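Local atomic coordinates of Card1 endonuclease domain-containing protein (Vibrio cholerae, PDB entry 1XMX), a protein that is of unknown function but carries a Card1-like endonuclease domain of the PDDEXK clan and probably binds nucleic acid. Residues R109-I115 / W127-E131; D140-I144 / P270-S276. All coordinates share one frame; numbering follows the deposited sequence.

Contact 1: residues R109-I115 / W127-E131; sequences RSYHWPI and WLYPE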
loop_
_atom_site.group_PDB
_atom_site.type_symbol
_atom_site.label_atom_id
_atom_site.label_comp_id
_atom_site.label_asym_id
_atom_site.label_seq_id
_atom_site.Cartn_x
_atom_site.Cartn_y
_atom_site.Cartn_z
ATOM N N ARG A 109 -3.378 32.873 -10.737
ATOM C CA ARG A 109 -2.246 33.757 -10.608
ATOM C C ARG A 109 -2.653 35.258 -10.779
ATOM O O ARG A 109 -2.154 36.139 -10.066
ATOM C CB ARG A 109 -1.125 33.338 -11.571
ATOM C CG ARG A 109 0.022 34.303 -11.603
ATOM C CD ARG A 109 0.829 34.275 -10.285
ATOM N NE ARG A 109 1.986 35.162 -10.407
ATOM C CZ ARG A 109 1.935 36.478 -10.295
ATOM N NH1 ARG A 109 0.790 37.094 -10.034
ATOM N NH2 ARG A 109 3.027 37.176 -10.466
ATOM N N SER A 110 -3.604 35.545 -11.658
ATOM C CA SER A 110 -4.029 36.940 -11.834
ATOM C C SER A 110 -4.748 37.525 -10.619
ATOM O O SER A 110 -4.748 38.715 -10.430
ATOM C CB SER A 110 -4.883 37.144 -13.083
ATOM O OG SER A 110 -6.121 36.500 -12.920
ATOM N N TYR A 111 -5.347 36.663 -9.810
ATOM C CA TYR A 111 -5.953 37.021 -8.542
ATOM C C TYR A 111 -4.941 37.067 -7.390
ATOM O O TYR A 111 -5.315 37.330 -6.250
ATOM C CB TYR A 111 -7.063 36.012 -8.226
ATOM C CG TYR A 111 -8.330 36.275 -9.022
ATOM C CD1 TYR A 111 -9.277 37.172 -8.549
ATOM C CD2 TYR A 111 -8.550 35.668 -10.267
ATOM C CE1 TYR A 111 -10.427 37.446 -9.259
ATOM C CE2 TYR A 111 -9.697 35.943 -10.992
ATOM C CZ TYR A 111 -10.637 36.844 -10.460
ATOM O OH TYR A 111 -11.785 37.160 -11.133
ATOM N N HIS A 112 -3.669 36.791 -7.656
ATOM C CA HIS A 112 -2.672 36.809 -6.579
ATOM C C HIS A 112 -2.912 35.762 -5.488
ATOM O O HIS A 112 -2.502 35.948 -4.342
ATOM C CB HIS A 112 -2.601 38.198 -5.935
ATOM C CG HIS A 112 -2.212 39.259 -6.901
ATOM N ND1 HIS A 112 -1.322 39.020 -7.926
ATOM C CD2 HIS A 112 -2.629 40.541 -7.048
ATOM C CE1 HIS A 112 -1.189 40.118 -8.655
ATOM N NE2 HIS A 112 -1.969 41.055 -8.142
ATOM N N TRP A 113 -3.565 34.659 -5.841
ATOM C CA TRP A 113 -3.796 33.628 -4.876
ATOM C C TRP A 113 -2.580 32.732 -4.893
ATOM O O TRP A 113 -1.992 32.549 -5.935
ATOM C CB TRP A 113 -5.052 32.846 -5.229
ATOM C CG TRP A 113 -6.289 33.613 -4.901
ATOM C CD1 TRP A 113 -6.467 34.527 -3.857
ATOM C CD2 TRP A 113 -7.533 33.581 -5.612
ATOM N NE1 TRP A 113 -7.754 35.038 -3.900
ATOM C CE2 TRP A 113 -8.426 34.450 -4.951
ATOM C CE3 TRP A 113 -7.991 32.873 -6.726
ATOM C CZ2 TRP A 113 -9.728 34.623 -5.376
ATOM C CZ3 TRP A 113 -9.295 33.083 -7.156
ATOM C CH2 TRP A 113 -10.134 33.946 -6.484
ATOM N N PRO A 114 -2.135 32.270 -3.714
ATOM C CA PRO A 114 -0.960 31.396 -3.623
ATOM C C PRO A 114 -1.154 30.097 -4.352
ATOM O O PRO A 114 -2.286 29.556 -4.445
ATOM C CB PRO A 114 -0.753 31.163 -2.109
ATOM C CG PRO A 114 -1.604 32.211 -1.394
ATOM C CD PRO A 114 -2.691 32.651 -2.396
ATOM N N ILE A 115 -0.041 29.587 -4.874
ATOM C CA ILE A 115 -0.075 28.372 -5.693
ATOM C C ILE A 115 1.054 27.456 -5.253
ATOM O O ILE A 115 2.192 27.907 -5.135
ATOM C CB ILE A 115 0.110 28.683 -7.231
ATOM C CG1 ILE A 115 -1.015 29.611 -7.769
ATOM C CG2 ILE A 115 0.092 27.366 -8.013
ATOM C CD1 ILE A 115 -0.641 30.382 -9.044
ATOM N N TRP A 127 6.080 26.020 -2.901
ATOM C CA TRP A 127 5.317 27.227 -3.236
ATOM C C TRP A 127 5.796 27.830 -4.520
ATOM O O TRP A 127 6.941 28.282 -4.595
ATOM C CB TRP A 127 5.452 28.244 -2.125
ATOM C CG TRP A 127 4.793 27.759 -0.922
ATOM C CD1 TRP A 127 5.377 27.142 0.174
ATOM C CD2 TRP A 127 3.389 27.753 -0.682
ATOM N NE1 TRP A 127 4.416 26.805 1.092
ATOM C CE2 TRP A 127 3.190 27.179 0.614
ATOM C CE3 TRP A 127 2.282 28.242 -1.393
ATOM C CZ2 TRP A 127 1.940 27.050 1.183
ATOM C CZ3 TRP A 127 1.031 28.105 -0.825
ATOM C CH2 TRP A 127 0.873 27.503 0.457
ATOM N N LEU A 128 4.939 27.800 -5.536
ATOM C CA LEU A 128 5.273 28.352 -6.851
ATOM C C LEU A 128 5.042 29.843 -6.818
ATOM O O LEU A 128 5.745 30.604 -7.449
ATOM C CB LEU A 128 4.444 27.685 -7.952
ATOM C CG LEU A 128 5.373 26.483 -8.142
ATOM C CD1 LEU A 128 4.660 25.179 -7.890
ATOM C CD2 LEU A 128 6.321 26.478 -9.361
ATOM N N TYR A 129 4.081 30.246 -6.011
ATOM C CA TYR A 129 3.733 31.630 -5.895
ATOM C C TYR A 129 3.045 31.820 -4.531
ATOM O O TYR A 129 2.121 31.075 -4.195
ATOM C CB TYR A 129 2.829 32.069 -7.084
ATOM C CG TYR A 129 2.353 33.479 -6.867
ATOM C CD1 TYR A 129 3.237 34.545 -6.967
ATOM C CD2 TYR A 129 1.053 33.729 -6.479
ATOM C CE1 TYR A 129 2.822 35.861 -6.697
ATOM C CE2 TYR A 129 0.621 35.004 -6.215
ATOM C CZ TYR A 129 1.506 36.071 -6.319
ATOM O OH TYR A 129 1.053 37.341 -6.078
ATOM N N PRO A 130 3.555 32.751 -3.698
ATOM C CA PRO A 130 4.831 33.536 -3.861
ATOM C C PRO A 130 6.058 32.653 -3.533
ATOM O O PRO A 130 5.981 31.861 -2.586
ATOM C CB PRO A 130 4.678 34.652 -2.827
ATOM C CG PRO A 130 3.839 34.004 -1.736
ATOM C CD PRO A 130 2.864 33.075 -2.435
ATOM N N GLU A 131 7.154 32.742 -4.308
ATOM C CA GLU A 131 8.299 31.845 -4.022
ATOM C C GLU A 131 8.829 32.093 -2.594
ATOM O O GLU A 131 9.542 31.260 -2.072
ATOM C CB GLU A 131 9.472 31.921 -5.037
ATOM C CG GLU A 131 9.304 31.248 -6.447
ATOM C CD GLU A 131 9.302 29.665 -6.466
ATOM O OE1 GLU A 131 9.839 29.020 -5.542
ATOM O OE2 GLU A 131 8.774 29.061 -7.416
#

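Contact 2: residues D140-I144 / P270-S276; sequences DRITI and PTIQDRS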
loop_
_atom_site.group_PDB
_atom_site.type_symbol
_atom_site.label_atom_id
_atom_site.label_comp_id
_atom_site.label_asym_id
_atom_site.label_seq_id
_atom_site.Cartn_x
_atom_site.Cartn_y
_atom_site.Cartn_z
ATOM N N ASP A 140 2.454 12.633 6.972
ATOM C CA ASP A 140 2.117 11.298 6.533
ATOM C C ASP A 140 0.925 10.806 7.329
ATOM O O ASP A 140 1.085 10.247 8.394
ATOM C CB ASP A 140 3.341 10.395 6.752
ATOM C CG ASP A 140 4.538 10.837 5.892
ATOM O OD1 ASP A 140 4.225 11.268 4.787
ATOM O OD2 ASP A 140 5.735 10.795 6.317
ATOM N N ARG A 141 -0.276 11.012 6.800
ATOM C CA ARG A 141 -1.536 10.823 7.532
ATOM C C ARG A 141 -2.515 9.872 6.850
ATOM O O ARG A 141 -3.259 9.152 7.509
ATOM C CB ARG A 141 -2.253 12.171 7.677
ATOM C CG ARG A 141 -1.465 13.252 8.468
ATOM C CD ARG A 141 -1.193 12.818 9.840
ATOM N NE ARG A 141 -0.515 13.899 10.553
ATOM C CZ ARG A 141 -0.077 13.813 11.802
ATOM N NH1 ARG A 141 -0.212 12.674 12.473
ATOM N NH2 ARG A 141 0.507 14.875 12.372
ATOM N N ILE A 142 -2.580 9.918 5.533
ATOM C CA ILE A 142 -3.476 9.039 4.764
ATOM C C ILE A 142 -3.235 7.555 5.076
ATOM O O ILE A 142 -2.093 7.113 5.319
ATOM C CB ILE A 142 -3.384 9.367 3.234
ATOM C CG1 ILE A 142 -4.664 8.962 2.490
ATOM C CG2 ILE A 142 -2.104 8.803 2.574
ATOM C CD1 ILE A 142 -4.422 8.860 1.036
ATOM N N THR A 143 -4.327 6.779 5.136
ATOM C CA THR A 143 -4.232 5.361 5.431
ATOM C C THR A 143 -4.353 4.528 4.177
ATOM O O THR A 143 -4.718 5.028 3.132
ATOM C CB THR A 143 -5.373 4.944 6.329
ATOM O OG1 THR A 143 -6.600 5.199 5.626
ATOM C CG2 THR A 143 -5.310 5.717 7.619
ATOM N N ILE A 144 -4.046 3.236 4.290
ATOM C CA ILE A 144 -4.318 2.221 3.220
ATOM C C ILE A 144 -5.781 2.229 2.782
ATOM O O ILE A 144 -6.089 2.150 1.589
ATOM C CB ILE A 144 -3.972 0.777 3.708
ATOM C CG1 ILE A 144 -2.492 0.677 4.057
ATOM C CG2 ILE A 144 -4.402 -0.304 2.632
ATOM C CD1 ILE A 144 -2.111 -0.402 5.060
ATOM N N PRO A 270 9.062 7.065 11.339
ATOM C CA PRO A 270 7.677 7.624 11.264
ATOM C C PRO A 270 7.096 7.811 9.862
ATOM O O PRO A 270 5.896 7.993 9.761
ATOM C CB PRO A 270 7.764 8.993 11.989
ATOM C CG PRO A 270 9.242 9.353 11.991
ATOM C CD PRO A 270 9.991 7.969 12.034
ATOM N N THR A 271 7.895 7.756 8.794
ATOM C CA THR A 271 7.317 7.825 7.426
ATOM C C THR A 271 6.429 6.608 7.123
ATOM O O THR A 271 5.679 6.638 6.208
ATOM C CB THR A 271 8.408 7.956 6.313
ATOM O OG1 THR A 271 9.385 6.902 6.464
ATOM C CG2 THR A 271 9.128 9.310 6.385
ATOM N N ILE A 272 6.528 5.522 7.894
ATOM C CA ILE A 272 5.648 4.376 7.657
ATOM C C ILE A 272 4.421 4.690 8.472
ATOM O O ILE A 272 4.426 4.577 9.687
ATOM C CB ILE A 272 6.285 3.048 8.139
ATOM C CG1 ILE A 272 7.654 2.840 7.471
ATOM C CG2 ILE A 272 5.338 1.865 7.874
ATOM C CD1 ILE A 272 8.428 1.693 8.003
ATOM N N GLN A 273 3.359 5.085 7.815
ATOM C CA GLN A 273 2.304 5.775 8.495
ATOM C C GLN A 273 1.120 4.810 8.677
ATOM O O GLN A 273 0.212 5.089 9.434
ATOM C CB GLN A 273 1.980 7.014 7.660
ATOM C CG GLN A 273 1.255 6.676 6.346
ATOM C CD GLN A 273 1.521 7.695 5.299
ATOM O OE1 GLN A 273 2.646 7.820 4.838
ATOM N NE2 GLN A 273 0.512 8.453 4.940
ATOM N N ASP A 274 1.153 3.665 7.995
ATOM C CA ASP A 274 0.093 2.653 8.076
ATOM C C ASP A 274 0.593 1.251 7.634
ATOM O O ASP A 274 1.466 1.147 6.807
ATOM C CB ASP A 274 -1.169 3.051 7.282
ATOM C CG ASP A 274 -2.414 2.270 7.756
ATOM O OD1 ASP A 274 -2.372 1.704 8.870
ATOM O OD2 ASP A 274 -3.434 2.205 7.065
ATOM N N ARG A 275 0.021 0.179 8.165
ATOM C CA ARG A 275 0.456 -1.167 7.780
ATOM C C ARG A 275 -0.642 -2.113 8.072
ATOM O O ARG A 275 -1.384 -1.903 9.032
ATOM C CB ARG A 275 1.690 -1.643 8.548
ATOM C CG ARG A 275 1.504 -1.503 10.020
ATOM C CD ARG A 275 2.675 -2.100 10.877
ATOM N NE ARG A 275 2.403 -1.634 12.230
ATOM C CZ ARG A 275 1.644 -2.288 13.102
ATOM N NH1 ARG A 275 1.195 -3.497 12.806
ATOM N NH2 ARG A 275 1.389 -1.760 14.291
ATOM N N SER A 276 -0.704 -3.198 7.295
ATOM C CA SER A 276 -1.752 -4.179 7.471
ATOM C C SER A 276 -1.326 -5.537 6.963
ATOM O O SER A 276 -0.464 -5.616 6.114
ATOM C CB SER A 276 -2.995 -3.723 6.728
ATOM O OG SER A 276 -4.124 -4.100 7.490
HETATM O O HOH W 1 5.880 10.787 8.938
HETATM O O HOH W 2 -2.271 6.551 8.820
#

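Contact 1: residues R109-I115 / W127-E131
The guanidinium of Arg109 lies flat on the phenol ring of Tyr129, the two planes only 5° apart and their centres 4.1 Å from each other. Arg109 NE lies over Tyr129 CD1, and the CD methylene meets the same face as a CH-pi contact, 3.9 Å from Arg109 CD to the Tyr129 ring centroid. Arginine suits the place because its flat cation and its aliphatic stem can both use an aromatic face, a cation-pi pairing that works at a partly exposed site. The bend at chi2 (70°) swings the stem round so that the group comes down over the ring. Trp113 O comes to Tyr129 CD2, 3.3 Å away, near the ring plane. Pro114 CB packs on Trp127 CZ3 and, more loosely, on Pro130 CD.

Backbone pairing fixes this layer. Ile115 N donates to Tyr129 O at 2.7 Å, while Ile115 O accepts from both Leu128 N and Tyr129 N. Helix 98-110 gives way to a Schellman motif at His112, whose backbone carbon and the next carbonyl come to the Tyr129 ring edge; Trp113 packs on Val89 and Ala79. Leu128 and Tyr129 both face Ile115, a classic beta bulge in the antiparallel pair 115-118 and 124-129, beside the parallel strands of the N-terminal mixed sheet.

Contact 2: residues D140-I144 / P270-S276
Thr271 lies against the carboxylate of Asp140, its CA 3.5 Å from Asp140 OD2, and its CG2 methyl runs alongside the aspartate, the two side chains pointing the same way. A water donates to the same Asp140 OD2 at 2.6 Å and, weakly, to Pro270 O.

Gln273 reaches into the 140-144 loop. The Gln273 side chain crosses that of Asp140 at about a right angle, with Gln273 OE1 3.3 Å from Asp140 CB, and Gln273 NE2 donates to Ile142 O at 3.0 Å, on a lone pair in the carbonyl plane. The Ile142 oxygen is tilted 24° from the amide plane. OE1 accepts from the backbone N of Asn302, so both ends of the amide are engaged and its rotation is fixed; glutamine suits a spot that needs a donor and an acceptor on one long arm. A second water donates to Arg141 O and Gln273 O, joining the backbones.

Asp274 follows, its CG anti to its own N (chi1 -160°), which carries the carboxylate out to the start of helix 144-150. Asp274 OD2 accepts Ile144 N at 3.0 Å with its anti lone pair, the N-H pointing at it fairly straight (159°). Thr143 is the N-cap, its OG1 accepting Asp146 N; the Asp274 carboxylate, beside the N-terminus of helix 144-150, would probably be stabilised by the helix dipole. Further on, Ile144 CD1 packs against Ser276 CB, 3.8 Å away, while Ile144 also touches Val299.

Gln273 and Asp274 both face Val299, a classic beta bulge in the antiparallel pairing of strands 272-276 and 288-300. Strand 272-276 lies in the Card1-like family region (PDDEXK clan); Gln273 holds the loop ahead of the helix, and Asp274 its N-capped first turn.

The centres of the contacts lie 31 Å apart, with nearest atoms about 15 Å from each other, and they share no strand or helix. Both are partly buried. Contact 1 is peripheral, about 33 Å from the centre of the chain, and joins a helix end to neighbouring strands of the N-terminal sheet over a short sequence gap. Contact 2 lies about 9 Å from that centre and brings together segments 126 residues apart, tying the loop leaving the N-terminal sheet to the mixed sheet containing strand 272-276. Both include a classic bulge, but contact 1 joins by backbone sheet bonds plus an arginine-tyrosine cation-pi stack, contact 2 by side-chain-to-backbone bonds and waters.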